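Local atomic coordinates of early 35 kDa protein (Autographa californica nucleopolyhedrovirus, PDB entry 1P35), a protein that inhibits caspases to block the apoptotic response of the infected insect host cell, and also suppresses the host RNA interference antiviral response. Residues I3-I8 with H121-K126; Y231-K236 with M240-L245. All coordinates share one frame; numbering follows the deposited sequence.

Contact 1 of 2, residues I3-I8 with H121-K126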
ATOM      1  N   ILE A   3      17.563  -7.229  21.997  1.00 32.59           N
ATOM      2  CA  ILE A   3      17.622  -8.470  21.230  1.00 26.08           C
ATOM      3  C   ILE A   3      18.757  -9.416  21.557  1.00 28.39           C
ATOM      4  O   ILE A   3      19.879  -8.995  21.816  1.00 44.25           O
ATOM      5  CB  ILE A   3      17.632  -8.115  19.740  1.00 31.49           C
ATOM      6  CG1 ILE A   3      16.338  -7.338  19.427  1.00 37.04           C
ATOM      7  CG2 ILE A   3      17.760  -9.358  18.875  1.00 32.37           C
ATOM      8  CD1 ILE A   3      16.161  -6.974  17.946  1.00 40.30           C
ATOM      9  N   PHE A   4      18.447 -10.707  21.545  1.00 36.33           N
ATOM     10  CA  PHE A   4      19.425 -11.763  21.827  1.00 29.15           C
ATOM     11  C   PHE A   4      19.145 -12.859  20.822  1.00 35.97           C
ATOM     12  O   PHE A   4      17.995 -13.091  20.471  1.00 24.43           O
ATOM     13  CB  PHE A   4      19.214 -12.364  23.232  1.00 37.65           C
ATOM     14  CG  PHE A   4      20.131 -13.521  23.539  1.00 41.17           C
ATOM     15  CD1 PHE A   4      21.410 -13.292  24.025  1.00 38.49           C
ATOM     16  CD2 PHE A   4      19.767 -14.830  23.188  1.00 61.78           C
ATOM     17  CE1 PHE A   4      22.333 -14.350  24.142  1.00 49.68           C
ATOM     18  CE2 PHE A   4      20.672 -15.904  23.295  1.00 33.77           C
ATOM     19  CZ  PHE A   4      21.965 -15.657  23.770  1.00 40.09           C
ATOM     20  N   PRO A   5      20.175 -13.499  20.264  1.00 37.41           N
ATOM     21  CA  PRO A   5      21.631 -13.379  20.327  1.00 36.34           C
ATOM     22  C   PRO A   5      21.988 -11.934  20.000  1.00 42.06           C
ATOM     23  O   PRO A   5      21.242 -11.277  19.290  1.00 39.34           O
ATOM     24  CB  PRO A   5      22.080 -14.307  19.212  1.00 25.84           C
ATOM     25  CG  PRO A   5      21.062 -15.427  19.313  1.00 31.63           C
ATOM     26  CD  PRO A   5      19.789 -14.609  19.374  1.00 24.33           C
ATOM     27  N   VAL A   6      23.136 -11.453  20.466  1.00 42.82           N
ATOM     28  CA  VAL A   6      23.491 -10.063  20.208  1.00 60.02           C
ATOM     29  C   VAL A   6      23.999  -9.713  18.804  1.00 64.34           C
ATOM     30  O   VAL A   6      24.109  -8.539  18.448  1.00 70.14           O
ATOM     31  CB  VAL A   6      24.496  -9.558  21.259  1.00 61.86           C
ATOM     32  CG1 VAL A   6      23.822  -9.511  22.640  1.00 35.47           C
ATOM     33  CG2 VAL A   6      25.719 -10.481  21.284  1.00 44.30           C
ATOM     34  N   GLU A   7      24.316 -10.714  18.001  1.00 66.99           N
ATOM     35  CA  GLU A   7      24.770 -10.433  16.641  1.00 73.62           C
ATOM     36  C   GLU A   7      23.620  -9.711  15.905  1.00 72.90           C
ATOM     37  O   GLU A   7      23.720  -8.540  15.559  1.00 73.87           O
ATOM     38  CB  GLU A   7      25.105 -11.757  15.925  1.00 90.71           C
ATOM     39  CG  GLU A   7      23.927 -12.754  15.920  1.00 98.89           C
ATOM     40  CD  GLU A   7      24.230 -14.098  15.284  1.00 88.28           C
ATOM     41  OE1 GLU A   7      24.628 -14.115  14.098  1.00 85.09           O
ATOM     42  OE2 GLU A   7      24.052 -15.132  15.974  1.00 73.78           O
ATOM     43  N   ILE A   8      22.528 -10.453  15.722  1.00 74.31           N
ATOM     44  CA  ILE A   8      21.304 -10.047  15.048  1.00 57.27           C
ATOM     45  C   ILE A   8      21.203  -8.627  14.533  1.00 48.91           C
ATOM     46  O   ILE A   8      21.295  -7.690  15.303  1.00 60.31           O
ATOM     47  CB  ILE A   8      20.072 -10.295  15.938  1.00 59.65           C
ATOM     48  CG1 ILE A   8      20.012 -11.762  16.349  1.00 36.82           C
ATOM     49  CG2 ILE A   8      18.805  -9.933  15.156  1.00 40.15           C
ATOM     50  CD1 ILE A   8      19.863 -12.684  15.167  1.00 58.45           C
ATOM     51  N   HIS A 121      14.820 -22.381  25.080  1.00 51.02           N
ATOM     52  CA  HIS A 121      15.017 -22.050  23.658  1.00 44.29           C
ATOM     53  C   HIS A 121      16.307 -22.599  23.092  1.00 40.90           C
ATOM     54  O   HIS A 121      16.797 -22.178  22.041  1.00 43.62           O
ATOM     55  CB  HIS A 121      14.887 -20.531  23.456  1.00 43.95           C
ATOM     56  CG  HIS A 121      13.511 -20.045  23.740  1.00 35.38           C
ATOM     57  ND1 HIS A 121      12.418 -20.532  23.061  1.00 28.97           N
ATOM     58  CD2 HIS A 121      13.026 -19.218  24.697  1.00 41.19           C
ATOM     59  CE1 HIS A 121      11.313 -20.027  23.580  1.00 32.80           C
ATOM     60  NE2 HIS A 121      11.652 -19.230  24.580  1.00 32.99           N
ATOM     61  N   ASP A 122      16.820 -23.577  23.817  1.00 48.38           N
ATOM     62  CA  ASP A 122      18.021 -24.300  23.470  1.00 43.51           C
ATOM     63  C   ASP A 122      19.317 -23.496  23.609  1.00 37.38           C
ATOM     64  O   ASP A 122      20.333 -23.848  22.996  1.00 41.64           O
ATOM     65  CB  ASP A 122      17.886 -24.872  22.055  1.00 41.41           C
ATOM     66  CG  ASP A 122      18.732 -26.118  21.850  1.00 68.89           C
ATOM     67  OD1 ASP A 122      19.257 -26.673  22.843  1.00 67.99           O
ATOM     68  OD2 ASP A 122      18.854 -26.555  20.684  1.00 82.21           O
ATOM     69  N   TYR A 123      19.290 -22.398  24.368  1.00 42.81           N
ATOM     70  CA  TYR A 123      20.531 -21.662  24.591  1.00 45.67           C
ATOM     71  C   TYR A 123      21.007 -22.112  25.953  1.00 54.02           C
ATOM     72  O   TYR A 123      20.462 -21.691  26.983  1.00 61.97           O
ATOM     73  CB  TYR A 123      20.333 -20.137  24.575  1.00 56.77           C
ATOM     74  CG  TYR A 123      19.996 -19.575  23.210  1.00 49.05           C
ATOM     75  CD1 TYR A 123      20.996 -19.340  22.270  1.00 40.34           C
ATOM     76  CD2 TYR A 123      18.683 -19.298  22.853  1.00 45.91           C
ATOM     77  CE1 TYR A 123      20.694 -18.845  21.016  1.00 30.44           C
ATOM     78  CE2 TYR A 123      18.368 -18.797  21.591  1.00 37.55           C
ATOM     79  CZ  TYR A 123      19.378 -18.573  20.679  1.00 35.18           C
ATOM     80  OH  TYR A 123      19.074 -18.086  19.429  1.00 47.80           O
ATOM     81  N   THR A 124      22.025 -22.976  25.961  1.00 57.82           N
ATOM     82  CA  THR A 124      22.547 -23.513  27.214  1.00 59.30           C
ATOM     83  C   THR A 124      24.022 -23.294  27.518  1.00 48.79           C
ATOM     84  O   THR A 124      24.442 -23.465  28.653  1.00 59.21           O
ATOM     85  CB  THR A 124      22.282 -25.015  27.318  1.00 48.54           C
ATOM     86  OG1 THR A 124      22.976 -25.684  26.256  1.00 69.12           O
ATOM     87  CG2 THR A 124      20.775 -25.308  27.194  1.00 46.89           C
ATOM     88  N   ASP A 125      24.820 -22.921  26.533  1.00 56.38           N
ATOM     89  CA  ASP A 125      26.240 -22.712  26.799  1.00 57.85           C
ATOM     90  C   ASP A 125      26.474 -21.512  27.712  1.00 53.91           C
ATOM     91  O   ASP A 125      25.619 -20.629  27.831  1.00 48.43           O
ATOM     92  CB  ASP A 125      26.997 -22.549  25.477  1.00 68.78           C
ATOM     93  CG  ASP A 125      26.399 -21.481  24.586  1.00 76.35           C
ATOM     94  OD1 ASP A 125      25.190 -21.574  24.274  1.00 88.29           O
ATOM     95  OD2 ASP A 125      27.143 -20.558  24.186  1.00 72.77           O
ATOM     96  N   LYS A 126      27.627 -21.469  28.364  1.00 48.98           N
ATOM     97  CA  LYS A 126      27.899 -20.352  29.254  1.00 50.14           C
ATOM     98  C   LYS A 126      28.071 -19.066  28.437  1.00 48.93           C
ATOM     99  O   LYS A 126      27.669 -17.982  28.864  1.00 59.49           O
ATOM    100  CB  LYS A 126      29.154 -20.622  30.094  1.00 68.08           C
ATOM    101  CG  LYS A 126      29.192 -19.816  31.406  1.00 73.19           C
ATOM    102  CD  LYS A 126      30.482 -20.012  32.203  1.00 67.94           C
ATOM    103  CE  LYS A 126      31.694 -19.476  31.418  1.00 79.60           C
ATOM    104  NZ  LYS A 126      32.986 -19.474  32.198  1.00 84.41           N
TER
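Phe4 and Tyr123 form a T-shaped (edge-to-face) aromatic pair. It joins the N-terminal strand 2-4 to the loop between helices 110-120 and 126-135. The ring centroids lie 5.0 Å apart and the planes meet at 83°. Phe4 supplies the edge and Tyr123 the face. The point of the edge is Phe4 CE2, which stands 3.5 Å above the plane of the Tyr123 ring, over its centre. Phe4 CG is anti to the backbone N (chi1 176°), which carries the ring out from the strand end toward the loop.

The Tyr123 side chain leaves its loop toward 3-8. Its whole ring lies under Phe4 CE2, and Pro5 is added toward the hydroxyl end. CB only carries the ring across, and contact starts at CG, 3.7 Å from Phe4 CE2. CD1 comes nearest, 3.6 Å from the same Phe4 CE2, and also meets Phe4 CZ. CE1 meets both Phe4 CE2 and Pro5 CG. Further out, Tyr123 CZ lies 3.8 Å from Pro5 CG. Here the proline joins the phenylalanine. The proline and tyrosine side chains cross at about a right angle. A cis peptide bond precedes Pro5, just where the chain leaves strand 2-4.

Both ends of the loop carry helix-capping motifs. A Schellman motif with Asp122 as its C-prime residue ends helix 110-120, and Asp125 is the N-cap of helix 126-135. Ser128 of that second helix touches both aromatic side chains. Across the contact, carbon meets carbon except at the tyrosine tip. There the hydroxyl is hydrogen-bonded to the backbone O of Pro41, while Tyr123 OH also lies against the proline ring, 3.3 Å from Pro5 CG.

Contact 2 of 2, residues Y231-K236 with M240-L245; sequences YNEASK and MIYKAL
Strands 231-234 and 240-245 run antiparallel as the two arms of a beta hairpin. Their axes approach to 4.8 Å and their directions differ by 147°. Tyr231 with Tyr242 and Glu233 with Met240 are hydrogen-bonded pairs. Asn232 with Ile241 is the non-hydrogen-bonded pair between them. Each hydrogen-bonded pair has two backbone bonds. The one from Met240 N to Glu233 O, at 2.8 Å, is almost straight at hydrogen.

Tyr231, Glu233, Met240 and Tyr242 share one face of the hairpin. The two tyrosine rings are nearly parallel, 6° apart, but slid so far that they barely overlap. Tyr231 CB therefore lies over the Tyr242 ring in a CH-pi contact, 3.6 Å from its centroid. In return, Tyr242 OH lies over a face of the Tyr231 ring, offset toward its rim. Tyr242 CG stands between its own backbone N and carbonyl carbon (chi1 62°), which swings the ring across to the neighbouring strand, its face against Tyr231 CB and CG. Tyr242 OH also donates to Glu233 OE1 at 2.9 Å, meeting it from above the carboxylate plane.

Met240 bends back along the turn end of the hairpin. Its CE reaches Glu233 O and Ser235 N, though Ser235 is poorly ordered. On the other face, Asn232 and Ile241 lie side by side, with Asn232 OD1 3.7 Å from Ile241 CG1. Ile241 packs there on Phe209 and Val213 of helix 206-215.

Lys262 of strand 259-271 joins the polar group: its NZ bonds Tyr242 OH, and it makes a cation-pi contact with Tyr231, whose hydroxyl bonds Glu246. Tyr242 OH thus stands between the Glu233 carboxylate, to which it donates, and a lysine ammonium group. The nearby lysine charge would be expected to favour an ionised Glu233 and to polarise the Tyr242 hydroxyl.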
ATOM      1  N   TYR A 231      15.655  22.200  17.034  1.00 39.21           N
ATOM      2  CA  TYR A 231      14.386  22.888  17.247  1.00 28.77           C
ATOM      3  C   TYR A 231      13.612  22.522  18.499  1.00 32.16           C
ATOM      4  O   TYR A 231      13.463  21.347  18.843  1.00 31.44           O
ATOM      5  CB  TYR A 231      13.433  22.657  16.075  1.00 26.17           C
ATOM      6  CG  TYR A 231      13.840  23.305  14.773  1.00 28.62           C
ATOM      7  CD1 TYR A 231      14.741  22.671  13.926  1.00 22.15           C
ATOM      8  CD2 TYR A 231      13.392  24.604  14.425  1.00 35.23           C
ATOM      9  CE1 TYR A 231      15.223  23.277  12.756  1.00 29.94           C
ATOM     10  CE2 TYR A 231      13.869  25.248  13.233  1.00 26.03           C
ATOM     11  CZ  TYR A 231      14.795  24.557  12.408  1.00 30.63           C
ATOM     12  OH  TYR A 231      15.294  25.099  11.264  1.00 37.21           O
ATOM     13  N   ASN A 232      13.095  23.546  19.168  1.00 38.87           N
ATOM     14  CA  ASN A 232      12.252  23.352  20.337  1.00 36.91           C
ATOM     15  C   ASN A 232      11.159  24.406  20.109  1.00 49.95           C
ATOM     16  O   ASN A 232      11.190  25.500  20.678  1.00 52.29           O
ATOM     17  CB  ASN A 232      13.007  23.629  21.623  1.00 28.58           C
ATOM     18  CG  ASN A 232      12.279  23.100  22.851  1.00 31.96           C
ATOM     19  OD1 ASN A 232      11.033  23.041  22.885  1.00 38.24           O
ATOM     20  ND2 ASN A 232      13.044  22.725  23.873  1.00 60.55           N
ATOM     21  N   GLU A 233      10.215  24.045  19.236  1.00 59.11           N
ATOM     22  CA  GLU A 233       9.116  24.897  18.808  1.00 44.58           C
ATOM     23  C   GLU A 233       7.708  24.463  19.237  1.00 49.61           C
ATOM     24  O   GLU A 233       7.430  23.301  19.562  1.00 41.49           O
ATOM     25  CB  GLU A 233       9.086  24.989  17.274  1.00 41.28           C
ATOM     26  CG  GLU A 233      10.372  25.356  16.567  1.00 43.21           C
ATOM     27  CD  GLU A 233      10.226  25.348  15.025  1.00 66.27           C
ATOM     28  OE1 GLU A 233       9.639  24.390  14.434  1.00 39.11           O
ATOM     29  OE2 GLU A 233      10.724  26.304  14.399  1.00 68.07           O
ATOM     30  N   ALA A 234       6.806  25.431  19.171  1.00 59.55           N
ATOM     31  CA  ALA A 234       5.418  25.212  19.507  1.00 60.03           C
ATOM     32  C   ALA A 234       4.549  26.002  18.548  1.00 65.13           C
ATOM     33  O   ALA A 234       4.765  27.201  18.372  1.00 86.43           O
ATOM     34  CB  ALA A 234       5.147  25.671  20.921  1.00 63.40           C
ATOM     35  N   SER A 235       3.609  25.324  17.892  1.00 70.02           N
ATOM     36  CA  SER A 235       2.655  26.018  17.032  1.00 77.87           C
ATOM     37  C   SER A 235       1.344  25.945  17.841  1.00 91.88           C
ATOM     38  O   SER A 235       1.361  25.584  19.035  1.00 83.09           O
ATOM     39  CB  SER A 235       2.505  25.356  15.653  1.00 49.56           C
ATOM     40  OG  SER A 235       1.914  24.074  15.732  1.00 65.70           O
ATOM     41  N   LYS A 236       0.226  26.295  17.208  1.00100.00           N
ATOM     42  CA  LYS A 236      -1.085  26.313  17.864  1.00 96.19           C
ATOM     43  C   LYS A 236      -1.351  25.111  18.773  1.00 89.03           C
ATOM     44  O   LYS A 236      -1.461  25.240  19.995  1.00 73.13           O
ATOM     45  CB  LYS A 236      -2.196  26.431  16.797  1.00 79.65           C
ATOM     46  N   MET A 240       7.004  20.647  18.874  1.00 33.78           N
ATOM     47  CA  MET A 240       7.946  19.951  18.026  1.00 25.75           C
ATOM     48  C   MET A 240       9.351  20.125  18.567  1.00 38.95           C
ATOM     49  O   MET A 240       9.866  21.263  18.700  1.00 33.28           O
ATOM     50  CB  MET A 240       7.886  20.481  16.562  1.00 19.54           C
ATOM     51  CG  MET A 240       6.561  20.355  15.866  1.00 36.05           C
ATOM     52  SD  MET A 240       5.771  21.966  15.464  1.00 58.74           S
ATOM     53  CE  MET A 240       5.283  22.509  17.044  1.00 69.47           C
ATOM     54  N   ILE A 241       9.978  18.990  18.859  1.00 37.12           N
ATOM     55  CA  ILE A 241      11.320  18.975  19.388  1.00 26.39           C
ATOM     56  C   ILE A 241      12.084  18.023  18.446  1.00 27.14           C
ATOM     57  O   ILE A 241      11.921  16.824  18.509  1.00 34.26           O
ATOM     58  CB  ILE A 241      11.265  18.511  20.875  1.00 29.05           C
ATOM     59  CG1 ILE A 241      10.546  19.584  21.730  1.00 27.33           C
ATOM     60  CG2 ILE A 241      12.646  18.302  21.452  1.00 21.23           C
ATOM     61  CD1 ILE A 241      10.308  19.132  23.201  1.00 30.67           C
ATOM     62  N   TYR A 242      12.930  18.583  17.580  1.00 35.75           N
ATOM     63  CA  TYR A 242      13.626  17.787  16.579  1.00 26.60           C
ATOM     64  C   TYR A 242      14.919  18.409  16.052  1.00 39.09           C
ATOM     65  O   TYR A 242      15.275  19.550  16.367  1.00 26.05           O
ATOM     66  CB  TYR A 242      12.686  17.568  15.363  1.00 24.05           C
ATOM     67  CG  TYR A 242      12.281  18.869  14.678  1.00 27.40           C
ATOM     68  CD1 TYR A 242      11.300  19.687  15.209  1.00 34.31           C
ATOM     69  CD2 TYR A 242      12.902  19.289  13.499  1.00 26.46           C
ATOM     70  CE1 TYR A 242      10.938  20.898  14.577  1.00 27.22           C
ATOM     71  CE2 TYR A 242      12.536  20.499  12.862  1.00 20.59           C
ATOM     72  CZ  TYR A 242      11.551  21.291  13.420  1.00 30.45           C
ATOM     73  OH  TYR A 242      11.184  22.483  12.821  1.00 30.05           O
ATOM     74  N   LYS A 243      15.637  17.629  15.261  1.00 31.87           N
ATOM     75  CA  LYS A 243      16.817  18.131  14.611  1.00 30.43           C
ATOM     76  C   LYS A 243      16.528  18.006  13.114  1.00 28.63           C
ATOM     77  O   LYS A 243      15.702  17.162  12.698  1.00 23.01           O
ATOM     78  CB  LYS A 243      18.040  17.323  14.987  1.00 27.39           C
ATOM     79  CG  LYS A 243      18.670  17.775  16.276  1.00 39.53           C
ATOM     80  CD  LYS A 243      19.835  16.908  16.687  1.00 26.40           C
ATOM     81  CE  LYS A 243      20.564  17.561  17.901  1.00 21.81           C
ATOM     82  NZ  LYS A 243      21.736  16.778  18.197  1.00 32.85           N
ATOM     83  N   ALA A 244      17.185  18.853  12.319  1.00 27.74           N
ATOM     84  CA  ALA A 244      17.005  18.823  10.887  1.00 25.16           C
ATOM     85  C   ALA A 244      18.336  19.111  10.234  1.00 20.16           C
ATOM     86  O   ALA A 244      19.159  19.821  10.793  1.00 33.19           O
ATOM     87  CB  ALA A 244      15.957  19.882  10.449  1.00 19.34           C
ATOM     88  N   LEU A 245      18.523  18.587   9.035  1.00 29.73           N
ATOM     89  CA  LEU A 245      19.736  18.788   8.288  1.00 31.82           C
ATOM     90  C   LEU A 245      19.354  19.895   7.336  1.00 35.44           C
ATOM     91  O   LEU A 245      18.317  19.799   6.643  1.00 28.70           O
ATOM     92  CB  LEU A 245      20.105  17.548   7.493  1.00 37.13           C
ATOM     93  CG  LEU A 245      21.382  17.747   6.674  1.00 37.84           C
ATOM     94  CD1 LEU A 245      22.638  17.830   7.601  1.00 21.27           C
ATOM     95  CD2 LEU A 245      21.531  16.588   5.749  1.00 37.96           C
TER

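How the contacts relate
Contact 1 and contact 2 lie on opposite sides of the chain's centre. Their centres are 40 Å apart, and their nearest atoms are about 24 Å apart, so they do not touch. Along the chain they come in series: 3-8 with 121-126 closes before 231-236 with 240-245 opens. The first joins segments separated by 112 residues and ties the N-terminal end to a loop between helices. The second is local, with three residues between its segments. Strand 2-4 and the hairpin both belong to the protein's extensive beta structure. Neither contact touches the other protein chain of the assembly.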